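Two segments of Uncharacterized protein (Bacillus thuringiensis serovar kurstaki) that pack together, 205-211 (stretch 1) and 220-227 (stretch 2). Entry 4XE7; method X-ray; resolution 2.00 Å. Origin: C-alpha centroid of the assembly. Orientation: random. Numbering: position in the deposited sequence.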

# COMPACT_ATOMS: atom_id res chain seq x y z
N SER A 205 9.12 -1.63 -9.47
CA SER A 205 7.74 -1.21 -9.55
C SER A 205 7.25 -1.12 -10.99
O SER A 205 6.04 -1.12 -11.24
N VAL A 206 8.21 -1.06 -11.91
CA VAL A 206 7.97 -1.13 -13.34
C VAL A 206 7.18 -2.39 -13.71
O VAL A 206 6.28 -2.35 -14.55
N LEU A 207 7.52 -3.51 -13.08
CA LEU A 207 6.80 -4.76 -13.35
C LEU A 207 5.30 -4.62 -13.10
O LEU A 207 4.49 -5.12 -13.89
N ALA A 208 4.93 -3.93 -12.02
CA ALA A 208 3.52 -3.83 -11.62
C ALA A 208 2.77 -2.84 -12.50
O ALA A 208 1.54 -2.86 -12.55
N ILE A 209 3.51 -1.99 -13.20
CA ILE A 209 2.89 -1.10 -14.17
C ILE A 209 2.68 -1.84 -15.48
O ILE A 209 1.63 -1.70 -16.13
N LEU A 210 3.65 -2.67 -15.84
CA LEU A 210 3.60 -3.40 -17.11
C LEU A 210 2.71 -4.64 -17.08
O LEU A 210 2.12 -4.98 -18.10
N PHE A 211 2.64 -5.32 -15.94
CA PHE A 211 1.93 -6.60 -15.90
C PHE A 211 0.91 -6.69 -14.77
O PHE A 211 1.03 -6.01 -13.74
N GLU A 220 -0.45 -8.47 -20.14
CA GLU A 220 0.24 -7.20 -20.36
C GLU A 220 -0.75 -6.06 -20.24
O GLU A 220 -1.67 -5.94 -21.03
N VAL A 221 -0.54 -5.22 -19.23
CA VAL A 221 -1.34 -4.03 -19.03
C VAL A 221 -1.05 -3.06 -20.15
O VAL A 221 0.11 -2.78 -20.45
N GLU A 222 -2.10 -2.56 -20.79
CA GLU A 222 -1.92 -1.59 -21.86
C GLU A 222 -1.64 -0.23 -21.26
O GLU A 222 -2.30 0.19 -20.31
N GLY A 223 -0.63 0.45 -21.79
CA GLY A 223 -0.26 1.76 -21.28
C GLY A 223 1.18 2.13 -21.54
O GLY A 223 1.47 3.22 -22.02
N MET A 224 2.10 1.23 -21.22
CA MET A 224 3.51 1.51 -21.41
C MET A 224 4.17 0.50 -22.33
O MET A 224 4.10 -0.71 -22.09
N ASP A 225 4.83 1.01 -23.37
CA ASP A 225 5.56 0.16 -24.30
C ASP A 225 7.04 0.16 -23.94
O ASP A 225 7.79 1.06 -24.34
N ALA A 226 7.45 -0.85 -23.17
CA ALA A 226 8.76 -0.89 -22.56
C ALA A 226 9.84 -1.43 -23.48
O ALA A 226 9.67 -2.49 -24.09
N GLU A 227 10.94 -0.70 -23.58
CA GLU A 227 12.15 -1.22 -24.21
C GLU A 227 13.18 -1.45 -23.11
O GLU A 227 13.30 -0.64 -22.18

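The contact between the two stretches is mainly apolar, burying 409 Å² summed over both sides, and a single hydrogen bond crosses it. That bond runs from Val221 N to Leu210 O at 2.9 Å, with an N-H...O angle of 144°. It uses a carbonyl near the end of the helix, just before Phe211 leaves helical phi/psi (-129/153) and pairs with Glu220 as an antiparallel, non-hydrogen-bonded bridge, their CA atoms 4.8 Å apart.

The apolar cluster centres on Met224, whose CA-to-CB bond points toward stretch 1. Chi1 and chi2, both t (-170° and 171°), extend the chain to SD, and chi3 at 100°, between wells, sets CE. SD and CE thereby meet three residues of stretch 1: Met224 CE lies 3.6 Å from Leu210 CD2 and 4.1 Å from Val206 CG1, while Met224 SD lies 4.5 Å from Ile209 CG2. Val206 (chi1 t) and Ile209 (m, t) present their CA-to-CB bonds sideways. Leu210 starts away from stretch 2, yet its m, t rotamer brings its end back, so that Leu210 CD2 also reaches Ala226 CB at 3.7 Å and the carbonyl Met224 O at 3.5 Å. Leu210 has the largest area covered by the opposing stretch, 91 Å².

Side chain-to-backbone packing involves Val221, which points toward stretch 1 with chi1 t. Val221 CB is 3.5 Å from Ile209 O, and Val221 CG2 is 3.5 Å from Phe211 C.

At the bridge, Phe211 (chi1 -61°, chi2 -83°) and Glu220 (m, t, chi3 -62°) project to the same face of the sheet. Phe211 CE1 approaches Glu220 CG at 3.5 Å, obliquely to the ring; this is contact with the aliphatic part of the glutamate, and its carboxylate forms no hydrogen bond across the stretches. Glu222 and Asp225 point away from stretch 1 and take no part.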

# COMPACT_ATOMS: atom_id res chain seq x y z
CB SER A 205 7.55 0.12 -8.84
OG SER A 205 7.86 -0.01 -7.46
CB VAL A 206 9.32 -1.11 -14.11
CG1 VAL A 206 9.14 -1.52 -15.56
CG2 VAL A 206 9.94 0.27 -14.04
CB LEU A 207 7.37 -5.91 -12.52
CG LEU A 207 8.63 -6.54 -13.09
CD1 LEU A 207 9.25 -7.52 -12.10
CD2 LEU A 207 8.29 -7.22 -14.40
CB ALA A 208 3.39 -3.43 -10.17
CB ILE A 209 3.73 0.17 -14.35
CG1 ILE A 209 3.61 1.02 -13.08
CG2 ILE A 209 3.29 0.95 -15.58
CD1 ILE A 209 4.75 1.97 -12.85
CB LEU A 210 5.00 -3.83 -17.54
CG LEU A 210 6.02 -2.76 -17.94
CD1 LEU A 210 7.36 -3.44 -18.10
CD2 LEU A 210 5.60 -2.09 -19.24
CB PHE A 211 2.94 -7.75 -15.78
CG PHE A 211 3.90 -7.83 -16.94
CD1 PHE A 211 3.53 -8.46 -18.12
CD2 PHE A 211 5.15 -7.24 -16.87
CE1 PHE A 211 4.41 -8.52 -19.20
CE2 PHE A 211 6.03 -7.30 -17.95
CZ PHE A 211 5.66 -7.94 -19.11
CB GLU A 220 0.92 -7.18 -21.73
CG GLU A 220 2.08 -8.16 -21.84
CD GLU A 220 2.79 -8.09 -23.18
OE1 GLU A 220 2.14 -8.36 -24.21
OE2 GLU A 220 3.99 -7.75 -23.20
CB VAL A 221 -1.03 -3.35 -17.67
CG1 VAL A 221 -2.02 -2.23 -17.40
CG2 VAL A 221 -1.07 -4.37 -16.56
CB GLU A 222 -3.16 -1.54 -22.76
CG GLU A 222 -2.83 -1.69 -24.24
CD GLU A 222 -2.18 -3.03 -24.55
OE1 GLU A 222 -2.93 -4.02 -24.73
OE2 GLU A 222 -0.94 -3.09 -24.61
CB MET A 224 4.24 1.55 -20.06
CG MET A 224 5.66 2.07 -20.15
SD MET A 224 6.39 2.34 -18.52
CE MET A 224 7.40 0.87 -18.34
CB ASP A 225 5.35 0.62 -25.74
CG ASP A 225 3.91 0.46 -26.20
OD1 ASP A 225 3.43 1.33 -26.96
OD2 ASP A 225 3.26 -0.53 -25.79
CB ALA A 226 8.72 -1.72 -21.28
CB GLU A 227 12.70 -0.27 -25.27
CG GLU A 227 11.98 -0.32 -26.61
CD GLU A 227 10.57 0.23 -26.54
OE1 GLU A 227 10.39 1.36 -26.04
OE2 GLU A 227 9.64 -0.46 -27.00